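The same site in two structures of putative P450-like enzyme from Streptomyces himastatinicus, which probably acts as a haem-dependent cytochrome P450 monooxygenase, using its haem iron to insert oxygen into organic substrates: PDB 5Z9I (chain A, 2.20 Å), residues 273-278 and 335-340, and PDB 5Z9J (chain B, 2.00 Å), residues 273-278 and 335-340. Both blocks share one frame: the second was fitted to the first on N, CA, C and O of the twelve residues, RMSD 0.20 Å. Numbering follows each deposited sequence.

Structure 1 (5Z9I); sequences LLEESM and NAHLGF. Engineered in segment 335-340: F340 (natural residue Leu). With HEM (protoporphyrin IX containing Fe), chain C.
M278, on helix 270-280, reaches H337 and the engineered F340 of the loop leading to the haem-ligating C347. This helix carries the P450 ExxR motif, E276 being salt-bridged to R279 and R332; F340 opens the cysteine-loop signature. M278 CB lies over the H337 ring face, 3.8 Å from its centroid, and CG passes L274 O. A bend at chi2 (-63°) brings SD 3.9 Å from F340 CZ, and CE sits over the centre of the phenyl ring, 3.9 Å from its centroid. CE also meets G339 O at 3.4 Å. G339 suits its place because a CB there would clash with M278 CE. F340 CE1 approaches haem C2B at 3.6 Å. Histidine serves both ways: H337 NE2 donates to E275 OE1 (2.6 Å), while ND1 accepts from G339 N (2.9 Å). E275 OE2 pairs with R354.

Structure 2 (5Z9J); sequences LLEESM and NAHLGL. With HEM (protoporphyrin IX containing Fe), chain D.
H337 and L340 take up the side chain of M278, whose helix also carries E276, salt-bridged to R279 and R332. M278 CB lies over the H337 ring face, 4.1 Å from its centroid, and CG passes L274 O. With chi2 extended (-171°), SD comes 3.9 Å from L340 CG, and the chain then bends at chi3, setting CE 3.9 Å from H337 NE2 and 4.1 Å from L340 CD1. Flexible and apolar, methionine can lie against both imidazole and leucine. G339 suits its place because a CB there would be tight against M278 CB and clash with H337 ND1. L340, a branched apolar residue, sends CD2 to haem C2B (3.6 Å). H337 NE2 donates to E275 OE1 (2.7 Å), while ND1 accepts from G339 N (2.9 Å). E275 OE2 pairs with R354, and a modelled water donates to E275 OE1 and to N335 O.

What differs
The engineered phenylalanine F340(A) gives way to L340(B), the natural residue, on a backbone that coincides within the error. The stem of the side chain stays put: the CB atoms coincide and the CG atoms of F340(A) and L340(B) are 0.6 Å apart after superposition. The leucine's branches follow the ring's two near sides, CD2 of L340(B) lying 0.3 Å apart from CD1 of F340(A), and CD1 of L340(B) 0.9 Å apart from CD2 of F340(A). What goes is CZ of F340(A), which has no counterpart in L340(B). Perhaps in answer to the shorter leucine, chi2 turns from -63° in M278(A) to -171° in M278(B); SD and CE leave their places, and the CE atoms stand 3.8 Å apart after superposition. M278(A) CE touches F340(A) as M278(B) CE touches L340(B), and CB of M278(A) and M278(B) keeps to H337(A) and H337(B). E275(A), H337(A) and their counterparts keep their places and their hydrogen bond. The turn costs the contact of M278(A) CE with G339(A) O at 3.4 Å, which M278(B) does not make.

Structure 1 (5Z9I)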
loop_
_atom_site.group_PDB
_atom_site.type_symbol
_atom_site.label_atom_id
_atom_site.label_comp_id
_atom_site.label_asym_id
_atom_site.label_seq_id
_atom_site.Cartn_x
_atom_site.Cartn_y
_atom_site.Cartn_z
ATOM N N LEU A 273 15.379 -7.587 5.350
ATOM C CA LEU A 273 14.304 -7.957 6.271
ATOM C C LEU A 273 12.971 -7.394 5.812
ATOM O O LEU A 273 11.967 -8.096 5.783
ATOM C CB LEU A 273 14.611 -7.459 7.688
ATOM C CG LEU A 273 13.541 -7.550 8.778
ATOM C CD1 LEU A 273 13.202 -8.993 9.157
ATOM C CD2 LEU A 273 13.993 -6.793 10.011
ATOM N N LEU A 274 12.963 -6.121 5.442
ATOM C CA LEU A 274 11.747 -5.479 4.987
ATOM C C LEU A 274 11.209 -6.085 3.686
ATOM O O LEU A 274 9.981 -6.162 3.494
ATOM C CB LEU A 274 12.001 -3.973 4.810
ATOM C CG LEU A 274 12.145 -3.251 6.153
ATOM C CD1 LEU A 274 12.888 -1.933 5.952
ATOM C CD2 LEU A 274 10.728 -3.037 6.787
ATOM N N GLU A 275 12.121 -6.471 2.785
ATOM C CA GLU A 275 11.760 -7.162 1.540
ATOM C C GLU A 275 11.166 -8.531 1.853
ATOM O O GLU A 275 10.245 -8.975 1.180
ATOM C CB GLU A 275 12.981 -7.328 0.599
ATOM C CG GLU A 275 13.539 -6.015 0.082
ATOM C CD GLU A 275 12.442 -5.138 -0.533
ATOM O OE1 GLU A 275 11.678 -5.640 -1.382
ATOM O OE2 GLU A 275 12.322 -3.953 -0.157
ATOM N N GLU A 276 11.694 -9.201 2.870
ATOM C CA GLU A 276 11.159 -10.506 3.249
ATOM C C GLU A 276 9.815 -10.367 3.944
ATOM O O GLU A 276 8.944 -11.219 3.813
ATOM C CB GLU A 276 12.126 -11.271 4.158
ATOM C CG GLU A 276 11.538 -12.568 4.734
ATOM C CD GLU A 276 11.370 -13.666 3.692
ATOM O OE1 GLU A 276 11.125 -13.354 2.509
ATOM O OE2 GLU A 276 11.517 -14.856 4.039
ATOM N N SER A 277 9.652 -9.291 4.692
ATOM C CA SER A 277 8.355 -8.968 5.269
ATOM C C SER A 277 7.323 -8.664 4.159
ATOM O O SER A 277 6.184 -9.125 4.229
ATOM C CB SER A 277 8.491 -7.789 6.221
ATOM O OG SER A 277 7.248 -7.490 6.800
ATOM N N MET A 278 7.737 -7.899 3.144
ATOM C CA MET A 278 6.897 -7.636 1.962
ATOM C C MET A 278 6.400 -8.929 1.332
ATOM O O MET A 278 5.230 -9.051 0.983
ATOM C CB MET A 278 7.661 -6.845 0.902
ATOM C CG MET A 278 7.870 -5.373 1.215
ATOM S SD MET A 278 6.310 -4.494 1.334
ATOM C CE MET A 278 5.577 -4.883 -0.263
ATOM N N ASN A 335 15.022 -12.419 -3.912
ATOM C CA ASN A 335 13.687 -12.118 -3.398
ATOM C C ASN A 335 13.005 -11.101 -4.297
ATOM O O ASN A 335 12.824 -9.923 -3.937
ATOM C CB ASN A 335 13.757 -11.606 -1.959
ATOM C CG ASN A 335 12.377 -11.431 -1.331
ATOM O OD1 ASN A 335 11.358 -11.766 -1.938
ATOM N ND2 ASN A 335 12.342 -10.889 -0.115
ATOM N N ALA A 336 12.635 -11.586 -5.474
ATOM C CA ALA A 336 11.895 -10.839 -6.456
ATOM C C ALA A 336 10.379 -10.939 -6.187
ATOM O O ALA A 336 9.623 -11.424 -7.021
ATOM C CB ALA A 336 12.249 -11.358 -7.869
ATOM N N HIS A 337 9.930 -10.488 -5.018
ATOM C CA HIS A 337 8.501 -10.605 -4.670
ATOM C C HIS A 337 7.622 -9.610 -5.458
ATOM O O HIS A 337 8.114 -8.647 -6.022
ATOM C CB HIS A 337 8.304 -10.382 -3.176
ATOM C CG HIS A 337 8.719 -9.023 -2.731
ATOM N ND1 HIS A 337 7.911 -7.916 -2.879
ATOM C CD2 HIS A 337 9.877 -8.575 -2.201
ATOM C CE1 HIS A 337 8.545 -6.851 -2.433
ATOM N NE2 HIS A 337 9.746 -7.220 -2.026
ATOM N N LEU A 338 6.318 -9.840 -5.463
ATOM C CA LEU A 338 5.391 -8.978 -6.189
ATOM C C LEU A 338 4.699 -7.990 -5.242
ATOM O O LEU A 338 3.635 -7.447 -5.555
ATOM C CB LEU A 338 4.358 -9.836 -6.939
ATOM C CG LEU A 338 4.908 -10.756 -8.038
ATOM C CD1 LEU A 338 3.834 -11.657 -8.682
ATOM C CD2 LEU A 338 5.602 -9.911 -9.104
ATOM N N GLY A 339 5.320 -7.754 -4.086
ATOM C CA GLY A 339 4.797 -6.849 -3.070
ATOM C C GLY A 339 4.536 -5.429 -3.530
ATOM O O GLY A 339 3.617 -4.757 -3.022
ATOM N N PHE A 340 5.313 -4.973 -4.510
ATOM C CA PHE A 340 5.099 -3.657 -5.105
ATOM C C PHE A 340 4.577 -3.762 -6.543
ATOM O O PHE A 340 4.605 -2.791 -7.307
ATOM C CB PHE A 340 6.398 -2.846 -5.094
ATOM C CG PHE A 340 6.887 -2.500 -3.727
ATOM C CD1 PHE A 340 6.138 -1.673 -2.902
ATOM C CD2 PHE A 340 8.091 -3.006 -3.257
ATOM C CE1 PHE A 340 6.574 -1.333 -1.647
ATOM C CE2 PHE A 340 8.543 -2.669 -1.990
ATOM C CZ PHE A 340 7.771 -1.830 -1.182
HETATM C CHA HEM C . 1.150 1.249 -6.855
HETATM C CHB HEM C . 2.059 -1.400 -3.059
HETATM C CHC HEM C . 3.676 2.478 -0.770
HETATM C CHD HEM C . 2.029 5.133 -4.295
HETATM C C1A HEM C . 1.335 0.198 -6.031
HETATM C C2A HEM C . 1.062 -1.098 -6.398
HETATM C C3A HEM C . 1.299 -1.832 -5.324
HETATM C C4A HEM C . 1.702 -0.996 -4.311
HETATM C CMA HEM C . 1.168 -3.304 -5.181
HETATM C CAA HEM C . 0.598 -1.560 -7.757
HETATM C CBA HEM C . -0.892 -1.790 -7.907
HETATM C CGA HEM C . -1.295 -2.353 -9.240
HETATM O O1A HEM C . -2.445 -2.344 -9.579
HETATM O O2A HEM C . -0.507 -2.839 -10.001
HETATM C C1B HEM C . 2.595 -0.541 -2.107
HETATM C C2B HEM C . 3.042 -0.977 -0.877
HETATM C C3B HEM C . 3.492 0.095 -0.232
HETATM C C4B HEM C . 3.328 1.207 -1.115
HETATM C CMB HEM C . 2.996 -2.374 -0.387
HETATM C CAB HEM C . 4.120 0.244 1.068
HETATM C CBB HEM C . 4.552 -0.732 1.791
HETATM C C1C HEM C . 3.374 3.558 -1.527
HETATM C C2C HEM C . 3.618 4.857 -1.215
HETATM C C3C HEM C . 3.121 5.601 -2.213
HETATM C C4C HEM C . 2.583 4.735 -3.125
HETATM C CMC HEM C . 4.291 5.324 0.014
HETATM C CAC HEM C . 3.153 7.041 -2.442
HETATM C CBC HEM C . 3.858 7.885 -1.764
HETATM C C1D HEM C . 1.667 4.254 -5.269
HETATM C C2D HEM C . 1.144 4.718 -6.507
HETATM C C3D HEM C . 0.917 3.658 -7.222
HETATM C C4D HEM C . 1.297 2.534 -6.413
HETATM C CMD HEM C . 0.908 6.128 -6.918
HETATM C CAD HEM C . 0.330 3.664 -8.588
HETATM C CBD HEM C . 1.342 3.513 -9.685
HETATM C CGD HEM C . 0.731 3.324 -11.031
HETATM O O1D HEM C . -0.379 2.892 -11.220
HETATM O O2D HEM C . 1.366 3.603 -11.991
HETATM N NA HEM C . 1.710 0.247 -4.750
HETATM N NB HEM C . 2.788 0.747 -2.205
HETATM N NC HEM C . 2.749 3.501 -2.681
HETATM N ND HEM C . 1.740 2.948 -5.248
HETATM FE FE HEM C . 2.325 1.870 -3.868
HETATM O O HOH W 1 0.090 1.536 -2.738
#

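Structure 2 (5Z9J)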
loop_
_atom_site.group_PDB
_atom_site.type_symbol
_atom_site.label_atom_id
_atom_site.label_comp_id
_atom_site.label_asym_id
_atom_site.label_seq_id
_atom_site.Cartn_x
_atom_site.Cartn_y
_atom_site.Cartn_z
ATOM N N LEU B 273 15.356 -7.646 5.228
ATOM C CA LEU B 273 14.277 -7.987 6.165
ATOM C C LEU B 273 12.946 -7.373 5.737
ATOM O O LEU B 273 11.887 -8.008 5.749
ATOM C CB LEU B 273 14.669 -7.516 7.583
ATOM C CG LEU B 273 13.594 -7.402 8.662
ATOM C CD1 LEU B 273 12.904 -8.734 9.018
ATOM C CD2 LEU B 273 14.182 -6.769 9.903
ATOM N N LEU B 274 12.997 -6.103 5.375
ATOM C CA LEU B 274 11.791 -5.432 4.886
ATOM C C LEU B 274 11.226 -6.067 3.597
ATOM O O LEU B 274 10.012 -6.246 3.449
ATOM C CB LEU B 274 12.115 -3.978 4.619
ATOM C CG LEU B 274 12.437 -3.254 5.930
ATOM C CD1 LEU B 274 12.969 -1.834 5.698
ATOM C CD2 LEU B 274 11.107 -3.207 6.604
ATOM N N GLU B 275 12.110 -6.417 2.682
ATOM C CA GLU B 275 11.655 -7.050 1.441
ATOM C C GLU B 275 11.004 -8.384 1.757
ATOM O O GLU B 275 10.000 -8.729 1.155
ATOM C CB GLU B 275 12.810 -7.280 0.473
ATOM C CG GLU B 275 13.519 -6.063 -0.066
ATOM C CD GLU B 275 12.609 -5.128 -0.827
ATOM O OE1 GLU B 275 11.884 -5.609 -1.727
ATOM O OE2 GLU B 275 12.600 -3.917 -0.516
ATOM N N GLU B 276 11.584 -9.118 2.712
ATOM C CA GLU B 276 11.050 -10.443 3.067
ATOM C C GLU B 276 9.740 -10.278 3.845
ATOM O O GLU B 276 8.852 -11.109 3.767
ATOM C CB GLU B 276 12.076 -11.259 3.862
ATOM C CG GLU B 276 11.612 -12.586 4.433
ATOM C CD GLU B 276 11.422 -13.671 3.357
ATOM O OE1 GLU B 276 11.202 -13.346 2.160
ATOM O OE2 GLU B 276 11.655 -14.845 3.701
ATOM N N SER B 277 9.635 -9.172 4.589
ATOM C CA SER B 277 8.404 -8.850 5.272
ATOM C C SER B 277 7.291 -8.683 4.218
ATOM O O SER B 277 6.138 -9.030 4.446
ATOM C CB SER B 277 8.552 -7.538 6.111
ATOM O OG SER B 277 7.474 -7.460 7.007
ATOM N N MET B 278 7.632 -8.007 3.123
ATOM C CA MET B 278 6.710 -7.792 2.003
ATOM C C MET B 278 6.363 -9.110 1.302
ATOM O O MET B 278 5.236 -9.371 0.935
ATOM C CB MET B 278 7.299 -6.764 1.032
ATOM C CG MET B 278 7.073 -5.275 1.581
ATOM S SD MET B 278 7.545 -4.085 0.317
ATOM C CE MET B 278 9.279 -4.199 0.429
ATOM N N ASN B 335 15.091 -12.118 -3.869
ATOM C CA ASN B 335 13.719 -11.988 -3.420
ATOM C C ASN B 335 12.917 -11.088 -4.326
ATOM O O ASN B 335 12.606 -9.930 -3.971
ATOM C CB ASN B 335 13.685 -11.450 -1.984
ATOM C CG ASN B 335 12.310 -11.545 -1.359
ATOM O OD1 ASN B 335 11.369 -12.078 -1.958
ATOM N ND2 ASN B 335 12.183 -11.014 -0.149
ATOM N N ALA B 336 12.534 -11.623 -5.475
ATOM C CA ALA B 336 11.841 -10.836 -6.480
ATOM C C ALA B 336 10.355 -10.949 -6.247
ATOM O O ALA B 336 9.590 -11.363 -7.118
ATOM C CB ALA B 336 12.243 -11.284 -7.890
ATOM N N HIS B 337 9.936 -10.556 -5.046
ATOM C CA HIS B 337 8.554 -10.694 -4.630
ATOM C C HIS B 337 7.694 -9.716 -5.425
ATOM O O HIS B 337 8.225 -8.823 -6.112
ATOM C CB HIS B 337 8.434 -10.455 -3.139
ATOM C CG HIS B 337 8.801 -9.048 -2.741
ATOM N ND1 HIS B 337 7.969 -7.984 -2.977
ATOM C CD2 HIS B 337 9.918 -8.530 -2.180
ATOM C CE1 HIS B 337 8.539 -6.869 -2.540
ATOM N NE2 HIS B 337 9.726 -7.178 -2.052
ATOM N N LEU B 338 6.376 -9.883 -5.340
ATOM C CA LEU B 338 5.439 -9.037 -6.078
ATOM C C LEU B 338 4.752 -7.977 -5.185
ATOM O O LEU B 338 3.758 -7.331 -5.586
ATOM C CB LEU B 338 4.375 -9.915 -6.753
ATOM C CG LEU B 338 4.902 -10.861 -7.838
ATOM C CD1 LEU B 338 3.757 -11.696 -8.431
ATOM C CD2 LEU B 338 5.603 -10.040 -8.934
ATOM N N GLY B 339 5.268 -7.848 -3.965
ATOM C CA GLY B 339 4.705 -6.950 -2.977
ATOM C C GLY B 339 4.547 -5.514 -3.421
ATOM O O GLY B 339 3.720 -4.782 -2.865
ATOM N N LEU B 340 5.380 -5.122 -4.382
ATOM C CA LEU B 340 5.431 -3.779 -4.881
ATOM C C LEU B 340 4.941 -3.751 -6.318
ATOM O O LEU B 340 5.071 -2.740 -7.029
ATOM C CB LEU B 340 6.872 -3.243 -4.779
ATOM C CG LEU B 340 7.271 -2.794 -3.354
ATOM C CD1 LEU B 340 8.778 -2.493 -3.244
ATOM C CD2 LEU B 340 6.456 -1.663 -2.790
HETATM C CHA HEM D . 1.752 1.138 -6.804
HETATM C CHB HEM D . 2.433 -1.582 -2.912
HETATM C CHC HEM D . 4.003 2.346 -0.568
HETATM C CHD HEM D . 2.424 5.171 -4.085
HETATM C C1A HEM D . 1.807 0.012 -6.014
HETATM C C2A HEM D . 1.490 -1.370 -6.380
HETATM C C3A HEM D . 1.699 -2.131 -5.302
HETATM C C4A HEM D . 2.138 -1.247 -4.211
HETATM C CMA HEM D . 1.486 -3.648 -5.212
HETATM C CAA HEM D . 1.018 -1.874 -7.760
HETATM C CBA HEM D . -0.475 -1.594 -7.976
HETATM C CGA HEM D . -1.028 -2.340 -9.197
HETATM O O1A HEM D . -2.263 -2.349 -9.427
HETATM O O2A HEM D . -0.267 -2.919 -9.992
HETATM C C1B HEM D . 2.981 -0.763 -1.965
HETATM C C2B HEM D . 3.540 -1.215 -0.719
HETATM C C3B HEM D . 3.977 -0.128 -0.071
HETATM C C4B HEM D . 3.677 1.036 -0.889
HETATM C CMB HEM D . 3.582 -2.700 -0.320
HETATM C CAB HEM D . 4.656 -0.002 1.298
HETATM C CBB HEM D . 4.982 -1.046 2.061
HETATM C C1C HEM D . 3.747 3.481 -1.315
HETATM C C2C HEM D . 4.083 4.880 -0.948
HETATM C C3C HEM D . 3.640 5.640 -1.939
HETATM C C4C HEM D . 3.013 4.775 -2.905
HETATM C CMC HEM D . 4.841 5.274 0.333
HETATM C CAC HEM D . 3.653 7.171 -2.167
HETATM C CBC HEM D . 4.223 8.043 -1.348
HETATM C C1D HEM D . 2.067 4.350 -5.105
HETATM C C2D HEM D . 1.492 4.805 -6.335
HETATM C C3D HEM D . 1.310 3.554 -7.177
HETATM C C4D HEM D . 1.776 2.455 -6.381
HETATM C CMD HEM D . 1.127 6.255 -6.737
HETATM C CAD HEM D . 0.671 3.496 -8.568
HETATM C CBD HEM D . 1.724 3.599 -9.651
HETATM C CGD HEM D . 1.056 3.326 -10.986
HETATM O O1D HEM D . -0.093 2.826 -11.027
HETATM O O2D HEM D . 1.698 3.587 -12.036
HETATM N NA HEM D . 2.192 0.016 -4.702
HETATM N NB HEM D . 3.062 0.624 -2.032
HETATM N NC HEM D . 3.090 3.506 -2.488
HETATM N ND HEM D . 2.257 2.956 -5.165
HETATM FE FE HEM D . 2.773 1.807 -3.675
HETATM O O HOH W 2 13.562 -7.420 -2.961
#